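Long-range contacts in tRNA (adenine(22)-N(1))-methyltransferase (Bacillus subtilis, PDB 6Q56), which catalyses the S-adenosyl-L-methionine-dependent methylation of N1 of adenosine 22 in tRNA: residues A126-R130 and Y153-V157; L105-K109 and W132-E136; T201-Y205 and L224-M228. The protein carries 2 engineered substitutions. One frame throughout, in Å; residues are numbered along the deposited sequence.

Contact 1 (A126-R130 and Y153-V157); sequences AVHIR and YEVLV. With NI (nickel (II) ion), chain E.
A126 and E154 mark the closest backbone approach, their CA atoms 7.3 Å apart, where the chain entering helix 127-135 packs against strand 151-159. L156 does most of the filling. Its CD2 methyl lies over one face of the R130 guanidinium, offset toward the rim, and touches R130 CG at 3.7 Å. R130 gets there with its chain extended from CG to NE (chi2 -172°), crossing the leucine at about a right angle. I129 CG2 meets L156 CD2 at 4.0 Å. A126 CB touches L156 CD1 at 4.2 Å and also lies 3.4 Å from E154 OE1.

Water joins the polar groups: one molecule accepts from A126 N (2.9 Å) and donates to E154 OE1 (2.6 Å); a second accepts from R130 NH1 and lies against E154 OE2, to which it probably donates. R130 NH2 stays 4.2 Å from E154 OE2, too far for a salt bridge; the arginine is held chiefly by E143 through NE and M176 O through NH1. On another side of the helix, H128 NE2 binds the nickel ion with H125. The arrangement is helix-on-sheet packing of a Rossmann-like methyltransferase fold, against an antiparallel strand near the edge of the sheet.

Contact 2 (L105-K109 and W132-E136); sequences LEAGK and WLYKE
W132 lies flat against L105, and its indole is the centre of the contact between helix 98-107 and helix 127-135. The CB of L105 sits over the six-membered ring, 3.4 Å from its centroid and only 9° off the normal, a CH-pi contact, while L105 CG leans toward the CZ3 side. The ring is swung toward the other helix with CG anti to the backbone N (chi1 -175°). The CG of E136, just past the end of the helix, lies over the opposite face toward its rim, and the ring of Y138 also meets the indole.

E106 works at the ring edge. Its OE1 accepts a hydrogen bond from W132 NE1 (2.7 Å) with its anti lone pair, and the bond is bent, the N-H...O angle being 144°. The carboxylate stands steeply to the indole, and the same oxygen is met from above the carboxylate plane by K135 NZ at 2.8 Å. Two donors thus grip one oxygen.

K135 NZ also bonds E136 OE2, which in turn receives K109 NZ at 2.7 Å on its syn side. K109 NZ reaches back to E106 OE2 at 3.3 Å, completing a four-residue salt-bridge network. The two carboxylates come close, E106 OE1 and E136 OE2 being 3.0 Å apart, a repulsion that the two lysines probably offset. L105 also touches L120 of strand 117-122, and L133 touches L118 of the same strand. The contact is therefore a packing of neighbouring helices on one face of the Rossmann-like sheet, with an apolar layer next to the strands and a network of charges closing the helix ends.

Contact 3 (T201-Y205 and L224-M228); sequences TQSIY and LADRM
T201 and M228 press together where helix 201-205 and helix 224-228 run nearly antiparallel, their axes 9.5 Å apart at an angle of 154°. The CG2 methyl of T201 is the main bump from the first helix. It drops into the hollow between L224 and M228, 3.8 Å from L224 CD2 and a tight 3.3 Å from M228 CG.

L224 pushes CD1 into the backbone groove beside Y205, 3.6 Å from Y205 CA, with I204 CG2 closing the far wall at 3.7 Å. The Y205 ring, directed across by a CG anti to the backbone N (chi1 180°), turns its edge to L224 CB and reaches along to A225 CB.

M228 fills the gap between this ring and Q202. Its SD lies 4.6 Å from the Y205 ring centroid in an oblique Met-aromatic contact, and the bend at its last torsion (chi3 53°) lays CE on Q202 CG at 3.4 Å. With an alanine here, CG, SD and CE would all go, which would probably leave a gap beside T201 CG2 and Q202 CG and the Y205 ring without its sulfur partner.

The two long helices form the antiparallel coiled-coil of the C-terminal region. No hydrogen bond crosses between the segments, and T201 OG1 turns to E197 O of its own helix, so shape and apolar contact must do most of the holding.

How the contacts relate
Along the chain, contact 2 opens first, at 105-109 at the end of helix 98-107. Contact 1 opens at 126-130, before 132-136 closes contact 2, and it closes only at 153-157, so the two loops cross. Helix 127-135 is shared: its first turn packs on strand 151-159, and helix 98-107 runs alongside, meeting its last turn in contact 2, with the two contact centres about 13 Å apart. Together they join this helix to strand 151-159 and to helix 98-107. Contact 3 follows in series, a later and separate hairpin of helices 188-210 and 215-234. Its centre lies about 22 Å from that of contact 1 and about 29 Å from that of contact 2, and it touches neither.

Contact 1 (A126-R130 and Y153-V157)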
ATOM      1  N   ALA A 126       2.438   2.899   5.869  1.00 32.45           N
ATOM      2  CA  ALA A 126       2.913   2.573   4.619  1.00 30.15           C
ATOM      3  C   ALA A 126       4.451   2.263   4.747  1.00 30.14           C
ATOM      4  O   ALA A 126       5.023   1.594   3.881  1.00 30.27           O
ATOM      5  CB  ALA A 126       2.760   3.732   3.634  1.00 27.92           C
ATOM      6  N   VAL A 127       5.102   2.764   5.807  1.00 30.23           N
ATOM      7  CA  VAL A 127       6.517   2.551   6.035  1.00 31.00           C
ATOM      8  C   VAL A 127       6.914   1.073   5.975  1.00 35.41           C
ATOM      9  O   VAL A 127       7.953   0.742   5.438  1.00 29.82           O
ATOM     10  CB  VAL A 127       6.971   3.162   7.372  1.00 29.44           C
ATOM     11  CG1 VAL A 127       6.177   2.595   8.525  1.00 33.56           C
ATOM     12  CG2 VAL A 127       8.456   2.951   7.576  1.00 28.50           C
ATOM     13  N   HIS A 128       6.090   0.196   6.532  1.00 32.18           N
ATOM     14  CA  HIS A 128       6.390  -1.229   6.523  1.00 32.27           C
ATOM     15  C   HIS A 128       6.545  -1.738   5.095  1.00 34.71           C
ATOM     16  O   HIS A 128       7.320  -2.642   4.829  1.00 28.74           O
ATOM     17  CB  HIS A 128       5.296  -2.025   7.229  1.00 24.14           C
ATOM     18  CG  HIS A 128       5.067  -1.627   8.651  1.00 37.54           C
ATOM     19  ND1 HIS A 128       6.040  -1.723   9.618  1.00 37.62           N
ATOM     20  CD2 HIS A 128       3.962  -1.161   9.275  1.00 35.96           C
ATOM     21  CE1 HIS A 128       5.550  -1.317  10.774  1.00 30.68           C
ATOM     22  NE2 HIS A 128       4.290  -0.969  10.594  1.00 45.43           N
ATOM     23  N   ILE A 129       5.786  -1.151   4.182  1.00 33.71           N
ATOM     24  CA  ILE A 129       5.831  -1.541   2.790  1.00 29.27           C
ATOM     25  C   ILE A 129       7.107  -1.036   2.142  1.00 38.91           C
ATOM     26  O   ILE A 129       7.746  -1.754   1.392  1.00 29.20           O
ATOM     27  CB  ILE A 129       4.617  -1.010   2.016  1.00 30.07           C
ATOM     28  CG1 ILE A 129       3.335  -1.617   2.569  1.00 30.66           C
ATOM     29  CG2 ILE A 129       4.735  -1.334   0.546  1.00 30.24           C
ATOM     30  CD1 ILE A 129       2.095  -1.139   1.868  1.00 31.53           C
ATOM     31  N   ARG A 130       7.474   0.203   2.438  1.00 29.94           N
ATOM     32  CA  ARG A 130       8.678   0.783   1.870  1.00 33.40           C
ATOM     33  C   ARG A 130       9.915   0.029   2.344  1.00 34.79           C
ATOM     34  O   ARG A 130      10.834  -0.208   1.576  1.00 34.02           O
ATOM     35  CB  ARG A 130       8.781   2.269   2.191  1.00 30.10           C
ATOM     36  CG  ARG A 130       7.731   3.107   1.489  1.00 28.02           C
ATOM     37  CD  ARG A 130       7.964   4.594   1.669  1.00 36.62           C
ATOM     38  NE  ARG A 130       6.809   5.375   1.260  1.00 33.02           N
ATOM     39  CZ  ARG A 130       5.801   5.691   2.059  1.00 33.98           C
ATOM     40  NH1 ARG A 130       5.799   5.296   3.316  1.00 35.87           N
ATOM     41  NH2 ARG A 130       4.795   6.400   1.599  1.00 34.54           N
ATOM     42  N   TYR A 153      -5.469   8.401   2.446  1.00 38.35           N
ATOM     43  CA  TYR A 153      -5.046   7.099   1.994  1.00 32.57           C
ATOM     44  C   TYR A 153      -3.869   7.257   1.065  1.00 32.08           C
ATOM     45  O   TYR A 153      -3.821   8.174   0.263  1.00 35.56           O
ATOM     46  CB  TYR A 153      -6.194   6.375   1.296  1.00 39.53           C
ATOM     47  CG  TYR A 153      -6.629   7.023   0.008  1.00 50.69           C
ATOM     48  CD1 TYR A 153      -5.992   6.730  -1.186  1.00 52.20           C
ATOM     49  CD2 TYR A 153      -7.675   7.929  -0.019  1.00 61.15           C
ATOM     50  CE1 TYR A 153      -6.385   7.323  -2.366  1.00 57.17           C
ATOM     51  CE2 TYR A 153      -8.074   8.527  -1.198  1.00 43.53           C
ATOM     52  CZ  TYR A 153      -7.425   8.220  -2.364  1.00 51.09           C
ATOM     53  OH  TYR A 153      -7.817   8.806  -3.530  1.00 51.70           O
ATOM     54  N   GLU A 154      -2.915   6.352   1.197  1.00 26.88           N
ATOM     55  CA  GLU A 154      -1.728   6.365   0.379  1.00 29.74           C
ATOM     56  C   GLU A 154      -1.742   5.208  -0.596  1.00 30.39           C
ATOM     57  O   GLU A 154      -2.325   4.169  -0.329  1.00 34.05           O
ATOM     58  CB  GLU A 154      -0.495   6.249   1.255  1.00 27.31           C
ATOM     59  CG  GLU A 154      -0.185   7.484   2.064  1.00 32.41           C
ATOM     60  CD  GLU A 154       0.600   7.160   3.309  1.00 28.90           C
ATOM     61  OE1 GLU A 154       0.336   6.109   3.908  1.00 30.31           O
ATOM     62  OE2 GLU A 154       1.469   7.956   3.687  1.00 38.62           O
ATOM     63  N   VAL A 155      -1.084   5.401  -1.726  1.00 26.85           N
ATOM     64  CA  VAL A 155      -0.985   4.379  -2.748  1.00 32.89           C
ATOM     65  C   VAL A 155       0.452   4.350  -3.233  1.00 35.42           C
ATOM     66  O   VAL A 155       0.975   5.343  -3.716  1.00 26.93           O
ATOM     67  CB  VAL A 155      -1.935   4.643  -3.923  1.00 40.54           C
ATOM     68  CG1 VAL A 155      -1.712   3.626  -5.025  1.00 31.99           C
ATOM     69  CG2 VAL A 155      -3.372   4.598  -3.456  1.00 28.59           C
ATOM     70  N   LEU A 156       1.087   3.198  -3.085  1.00 35.33           N
ATOM     71  CA  LEU A 156       2.470   3.029  -3.486  1.00 30.54           C
ATOM     72  C   LEU A 156       2.567   2.155  -4.717  1.00 29.45           C
ATOM     73  O   LEU A 156       1.920   1.127  -4.813  1.00 33.82           O
ATOM     74  CB  LEU A 156       3.281   2.417  -2.349  1.00 33.70           C
ATOM     75  CG  LEU A 156       3.608   3.335  -1.175  1.00 37.16           C
ATOM     76  CD1 LEU A 156       2.351   3.896  -0.539  1.00 31.49           C
ATOM     77  CD2 LEU A 156       4.443   2.600  -0.153  1.00 31.19           C
ATOM     78  N   VAL A 157       3.392   2.575  -5.660  1.00 31.36           N
ATOM     79  CA  VAL A 157       3.582   1.836  -6.886  1.00 30.66           C
ATOM     80  C   VAL A 157       5.040   1.487  -7.022  1.00 33.13           C
ATOM     81  O   VAL A 157       5.898   2.349  -6.946  1.00 32.44           O
ATOM     82  CB  VAL A 157       3.156   2.651  -8.104  1.00 37.58           C
ATOM     83  CG1 VAL A 157       3.405   1.865  -9.373  1.00 30.36           C
ATOM     84  CG2 VAL A 157       1.705   3.064  -7.974  1.00 34.37           C
TER
HETATM   85 NI    NI E 301       2.665  -0.584  11.589  1.00 57.20          NI
HETATM   86  O   HOH W   1       1.641   5.681   6.066  1.00 35.50           O
HETATM   87  O   HOH W   2       3.768   7.177   4.370  1.00 34.40           O
HETATM   88  O   HOH W   3       3.747  -0.559  13.136  1.00 69.11           O

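Contact 2 (L105-K109 and W132-E136)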
ATOM      1  N   LEU A 105       3.339  -9.670   1.193  1.00 32.09           N
ATOM      2  CA  LEU A 105       4.408  -9.662   0.204  1.00 39.81           C
ATOM      3  C   LEU A 105       5.553 -10.590   0.592  1.00 34.60           C
ATOM      4  O   LEU A 105       6.051 -11.338  -0.229  1.00 36.33           O
ATOM      5  CB  LEU A 105       4.967  -8.256   0.012  1.00 29.18           C
ATOM      6  CG  LEU A 105       4.277  -7.254  -0.915  1.00 27.23           C
ATOM      7  CD1 LEU A 105       3.689  -7.883  -2.158  1.00 31.28           C
ATOM      8  CD2 LEU A 105       3.247  -6.428  -0.184  1.00 42.23           C
ATOM      9  N   GLU A 106       5.972 -10.527   1.846  1.00 37.76           N
ATOM     10  CA  GLU A 106       7.075 -11.351   2.321  1.00 38.29           C
ATOM     11  C   GLU A 106       6.723 -12.832   2.365  1.00 37.90           C
ATOM     12  O   GLU A 106       7.526 -13.669   1.997  1.00 40.52           O
ATOM     13  CB  GLU A 106       7.536 -10.877   3.694  1.00 36.85           C
ATOM     14  CG  GLU A 106       8.625 -11.725   4.330  1.00 44.25           C
ATOM     15  CD  GLU A 106       9.951 -11.645   3.605  1.00 37.43           C
ATOM     16  OE1 GLU A 106      10.177 -10.683   2.862  1.00 34.35           O
ATOM     17  OE2 GLU A 106      10.774 -12.552   3.787  1.00 44.85           O
ATOM     18  N   ALA A 107       5.520 -13.147   2.814  1.00 39.54           N
ATOM     19  CA  ALA A 107       5.092 -14.534   2.908  1.00 41.60           C
ATOM     20  C   ALA A 107       4.953 -15.188   1.543  1.00 38.14           C
ATOM     21  O   ALA A 107       5.125 -16.387   1.413  1.00 42.42           O
ATOM     22  CB  ALA A 107       3.784 -14.634   3.667  1.00 34.41           C
ATOM     23  N   GLY A 108       4.638 -14.401   0.527  1.00 32.52           N
ATOM     24  CA  GLY A 108       4.466 -14.948  -0.798  1.00 43.85           C
ATOM     25  C   GLY A 108       5.408 -14.435  -1.859  1.00 40.58           C
ATOM     26  O   GLY A 108       5.061 -14.427  -3.026  1.00 39.12           O
ATOM     27  N   LYS A 109       6.599 -14.013  -1.469  1.00 39.94           N
ATOM     28  CA  LYS A 109       7.548 -13.503  -2.442  1.00 39.58           C
ATOM     29  C   LYS A 109       8.073 -14.598  -3.356  1.00 41.29           C
ATOM     30  O   LYS A 109       8.755 -14.312  -4.322  1.00 46.27           O
ATOM     31  CB  LYS A 109       8.697 -12.768  -1.771  1.00 40.33           C
ATOM     32  CG  LYS A 109       9.532 -13.582  -0.814  1.00 45.81           C
ATOM     33  CD  LYS A 109      10.626 -12.703  -0.242  1.00 48.11           C
ATOM     34  CE  LYS A 109      11.475 -13.429   0.774  1.00 51.63           C
ATOM     35  NZ  LYS A 109      12.670 -12.626   1.123  1.00 49.72           N
ATOM     36  N   TRP A 132      10.047  -3.096   3.230  1.00 36.56           N
ATOM     37  CA  TRP A 132      10.047  -4.379   2.551  1.00 34.83           C
ATOM     38  C   TRP A 132      10.479  -4.220   1.100  1.00 30.06           C
ATOM     39  O   TRP A 132      11.281  -4.987   0.606  1.00 34.77           O
ATOM     40  CB  TRP A 132       8.673  -5.032   2.614  1.00 31.69           C
ATOM     41  CG  TRP A 132       8.675  -6.378   2.026  1.00 32.34           C
ATOM     42  CD1 TRP A 132       8.963  -7.539   2.657  1.00 33.05           C
ATOM     43  CD2 TRP A 132       8.406  -6.713   0.670  1.00 31.09           C
ATOM     44  NE1 TRP A 132       8.879  -8.584   1.785  1.00 37.65           N
ATOM     45  CE2 TRP A 132       8.539  -8.101   0.552  1.00 33.09           C
ATOM     46  CE3 TRP A 132       8.061  -5.974  -0.457  1.00 32.95           C
ATOM     47  CZ2 TRP A 132       8.338  -8.764  -0.643  1.00 38.94           C
ATOM     48  CZ3 TRP A 132       7.862  -6.633  -1.638  1.00 36.75           C
ATOM     49  CH2 TRP A 132       8.000  -8.013  -1.725  1.00 35.09           C
ATOM     50  N   LEU A 133       9.938  -3.216   0.427  1.00 24.84           N
ATOM     51  CA  LEU A 133      10.268  -2.957  -0.964  1.00 36.20           C
ATOM     52  C   LEU A 133      11.759  -2.720  -1.151  1.00 35.66           C
ATOM     53  O   LEU A 133      12.377  -3.268  -2.053  1.00 36.79           O
ATOM     54  CB  LEU A 133       9.513  -1.736  -1.478  1.00 30.56           C
ATOM     55  CG  LEU A 133       8.029  -1.900  -1.744  1.00 28.23           C
ATOM     56  CD1 LEU A 133       7.457  -0.580  -2.206  1.00 30.81           C
ATOM     57  CD2 LEU A 133       7.774  -2.985  -2.768  1.00 31.14           C
ATOM     58  N   TYR A 134      12.329  -1.899  -0.290  1.00 29.63           N
ATOM     59  CA  TYR A 134      13.743  -1.577  -0.372  1.00 35.82           C
ATOM     60  C   TYR A 134      14.618  -2.814  -0.198  1.00 34.05           C
ATOM     61  O   TYR A 134      15.759  -2.839  -0.615  1.00 38.45           O
ATOM     62  CB  TYR A 134      14.104  -0.523   0.671  1.00 35.14           C
ATOM     63  CG  TYR A 134      15.490   0.017   0.520  1.00 32.07           C
ATOM     64  CD1 TYR A 134      15.741   1.113  -0.276  1.00 33.56           C
ATOM     65  CD2 TYR A 134      16.551  -0.576   1.166  1.00 29.61           C
ATOM     66  CE1 TYR A 134      17.016   1.608  -0.421  1.00 37.63           C
ATOM     67  CE2 TYR A 134      17.829  -0.093   1.026  1.00 42.94           C
ATOM     68  CZ  TYR A 134      18.056   1.002   0.234  1.00 33.30           C
ATOM     69  OH  TYR A 134      19.323   1.489   0.099  1.00 42.12           O
ATOM     70  N   LYS A 135      14.119  -3.747   0.591  1.00 31.76           N
ATOM     71  CA  LYS A 135      14.866  -4.935   0.933  1.00 36.55           C
ATOM     72  C   LYS A 135      14.814  -5.963  -0.167  1.00 34.56           C
ATOM     73  O   LYS A 135      15.767  -6.683  -0.385  1.00 40.27           O
ATOM     74  CB  LYS A 135      14.332  -5.516   2.243  1.00 32.89           C
ATOM     75  CG  LYS A 135      14.680  -6.968   2.498  1.00 42.04           C
ATOM     76  CD  LYS A 135      14.172  -7.445   3.843  1.00 40.89           C
ATOM     77  CE  LYS A 135      12.690  -7.769   3.810  1.00 50.21           C
ATOM     78  NZ  LYS A 135      12.402  -9.088   3.198  1.00 39.85           N
ATOM     79  N   GLU A 136      13.679  -6.044  -0.852  1.00 35.85           N
ATOM     80  CA  GLU A 136      13.514  -7.011  -1.929  1.00 32.52           C
ATOM     81  C   GLU A 136      13.919  -6.397  -3.260  1.00 29.80           C
ATOM     82  O   GLU A 136      13.602  -6.930  -4.324  1.00 38.66           O
ATOM     83  CB  GLU A 136      12.062  -7.490  -1.996  1.00 34.97           C
ATOM     84  CG  GLU A 136      11.573  -8.162  -0.724  1.00 42.05           C
ATOM     85  CD  GLU A 136      12.349  -9.422  -0.393  1.00 52.20           C
ATOM     86  OE1 GLU A 136      13.209  -9.822  -1.206  1.00 39.53           O
ATOM     87  OE2 GLU A 136      12.099 -10.012   0.678  1.00 68.13           O
TER

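Contact 3 (T201-Y205 and L224-M228)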
ATOM      1  N   THR A 201       3.035  13.145  18.239  1.00 39.63           N
ATOM      2  CA  THR A 201       4.279  12.617  18.756  1.00 41.45           C
ATOM      3  C   THR A 201       4.766  13.498  19.896  1.00 38.10           C
ATOM      4  O   THR A 201       5.177  13.010  20.926  1.00 38.20           O
ATOM      5  CB  THR A 201       5.357  12.540  17.667  1.00 37.60           C
ATOM      6  OG1 THR A 201       4.972  11.586  16.678  1.00 46.54           O
ATOM      7  CG2 THR A 201       6.666  12.120  18.254  1.00 43.62           C
ATOM      8  N   GLN A 202       4.705  14.806  19.705  1.00 37.73           N
ATOM      9  CA  GLN A 202       5.139  15.738  20.735  1.00 53.55           C
ATOM     10  C   GLN A 202       4.340  15.571  22.023  1.00 43.95           C
ATOM     11  O   GLN A 202       4.885  15.658  23.109  1.00 46.29           O
ATOM     12  CB  GLN A 202       5.023  17.174  20.239  1.00 39.89           C
ATOM     13  CG  GLN A 202       5.892  17.454  19.034  1.00 61.72           C
ATOM     14  CD  GLN A 202       5.525  18.738  18.330  1.00 80.79           C
ATOM     15  OE1 GLN A 202       4.353  19.109  18.256  1.00 91.22           O
ATOM     16  NE2 GLN A 202       6.525  19.423  17.795  1.00 78.03           N
ATOM     17  N   SER A 203       3.051  15.313  21.892  1.00 45.70           N
ATOM     18  CA  SER A 203       2.199  15.138  23.056  1.00 45.34           C
ATOM     19  C   SER A 203       2.618  13.922  23.859  1.00 45.97           C
ATOM     20  O   SER A 203       2.550  13.925  25.078  1.00 52.44           O
ATOM     21  CB  SER A 203       0.735  15.023  22.634  1.00 52.18           C
ATOM     22  OG  SER A 203       0.298  16.207  21.993  1.00 61.77           O
ATOM     23  N   ILE A 204       3.045  12.876  23.180  1.00 34.17           N
ATOM     24  CA  ILE A 204       3.469  11.687  23.879  1.00 45.42           C
ATOM     25  C   ILE A 204       4.829  11.946  24.512  1.00 47.98           C
ATOM     26  O   ILE A 204       5.128  11.445  25.586  1.00 44.10           O
ATOM     27  CB  ILE A 204       3.531  10.472  22.947  1.00 37.75           C
ATOM     28  CG1 ILE A 204       2.143  10.147  22.420  1.00 49.36           C
ATOM     29  CG2 ILE A 204       4.081   9.270  23.682  1.00 41.29           C
ATOM     30  CD1 ILE A 204       2.115   8.967  21.480  1.00 59.11           C
ATOM     31  N   TYR A 205       5.635  12.759  23.842  1.00 43.09           N
ATOM     32  CA  TYR A 205       6.966  13.094  24.323  1.00 38.85           C
ATOM     33  C   TYR A 205       6.866  13.860  25.624  1.00 44.55           C
ATOM     34  O   TYR A 205       7.516  13.529  26.601  1.00 39.21           O
ATOM     35  CB  TYR A 205       7.709  13.930  23.289  1.00 35.27           C
ATOM     36  CG  TYR A 205       9.096  14.338  23.695  1.00 38.90           C
ATOM     37  CD1 TYR A 205      10.173  13.491  23.512  1.00 34.42           C
ATOM     38  CD2 TYR A 205       9.329  15.579  24.253  1.00 39.04           C
ATOM     39  CE1 TYR A 205      11.443  13.867  23.877  1.00 33.52           C
ATOM     40  CE2 TYR A 205      10.595  15.962  24.621  1.00 34.23           C
ATOM     41  CZ  TYR A 205      11.646  15.105  24.430  1.00 35.29           C
ATOM     42  OH  TYR A 205      12.894  15.499  24.800  1.00 35.45           O
ATOM     43  N   LEU A 224      10.908   9.160  20.243  1.00 33.08           N
ATOM     44  CA  LEU A 224       9.916  10.163  19.910  1.00 25.58           C
ATOM     45  C   LEU A 224      10.639  11.360  19.323  1.00 27.37           C
ATOM     46  O   LEU A 224      10.217  11.925  18.327  1.00 30.52           O
ATOM     47  CB  LEU A 224       9.116  10.560  21.142  1.00 32.13           C
ATOM     48  CG  LEU A 224       8.209   9.462  21.679  1.00 32.69           C
ATOM     49  CD1 LEU A 224       7.646   9.816  23.040  1.00 36.76           C
ATOM     50  CD2 LEU A 224       7.098   9.204  20.690  1.00 33.33           C
ATOM     51  N   ALA A 225      11.746  11.731  19.956  1.00 40.14           N
ATOM     52  CA  ALA A 225      12.556  12.852  19.503  1.00 35.68           C
ATOM     53  C   ALA A 225      13.039  12.593  18.084  1.00 27.84           C
ATOM     54  O   ALA A 225      12.912  13.440  17.223  1.00 33.44           O
ATOM     55  CB  ALA A 225      13.732  13.074  20.434  1.00 34.11           C
ATOM     56  N   ASP A 226      13.597  11.415  17.850  1.00 28.68           N
ATOM     57  CA  ASP A 226      14.084  11.063  16.529  1.00 38.87           C
ATOM     58  C   ASP A 226      12.943  11.220  15.532  1.00 38.84           C
ATOM     59  O   ASP A 226      13.117  11.781  14.462  1.00 30.75           O
ATOM     60  CB  ASP A 226      14.623   9.634  16.511  1.00 35.09           C
ATOM     61  CG  ASP A 226      15.240   9.257  15.177  1.00 54.23           C
ATOM     62  OD1 ASP A 226      16.262   9.858  14.793  1.00 63.66           O
ATOM     63  OD2 ASP A 226      14.709   8.353  14.512  1.00 59.59           O
ATOM     64  N   ARG A 227      11.771  10.732  15.911  1.00 38.64           N
ATOM     65  CA  ARG A 227      10.593  10.820  15.062  1.00 30.71           C
ATOM     66  C   ARG A 227      10.208  12.271  14.831  1.00 31.23           C
ATOM     67  O   ARG A 227       9.908  12.662  13.716  1.00 30.02           O
ATOM     68  CB  ARG A 227       9.429  10.052  15.679  1.00 37.20           C
ATOM     69  CG  ARG A 227       8.141  10.114  14.883  1.00 37.36           C
ATOM     70  CD  ARG A 227       8.314   9.548  13.492  1.00 46.21           C
ATOM     71  NE  ARG A 227       8.431   8.094  13.487  1.00 58.75           N
ATOM     72  CZ  ARG A 227       7.402   7.262  13.384  1.00 49.47           C
ATOM     73  NH1 ARG A 227       6.171   7.731  13.286  1.00 39.77           N
ATOM     74  NH2 ARG A 227       7.608   5.960  13.382  1.00 52.63           N
ATOM     75  N   MET A 228      10.213  13.066  15.891  1.00 37.82           N
ATOM     76  CA  MET A 228       9.858  14.471  15.783  1.00 37.92           C
ATOM     77  C   MET A 228      10.796  15.207  14.842  1.00 37.44           C
ATOM     78  O   MET A 228      10.351  15.907  13.953  1.00 42.93           O
ATOM     79  CB  MET A 228       9.854  15.140  17.156  1.00 34.08           C
ATOM     80  CG  MET A 228       8.696  14.718  18.037  1.00 42.66           C
ATOM     81  SD  MET A 228       8.888  15.208  19.755  1.00 52.10           S
ATOM     82  CE  MET A 228       9.188  16.953  19.565  1.00 46.03           C
TER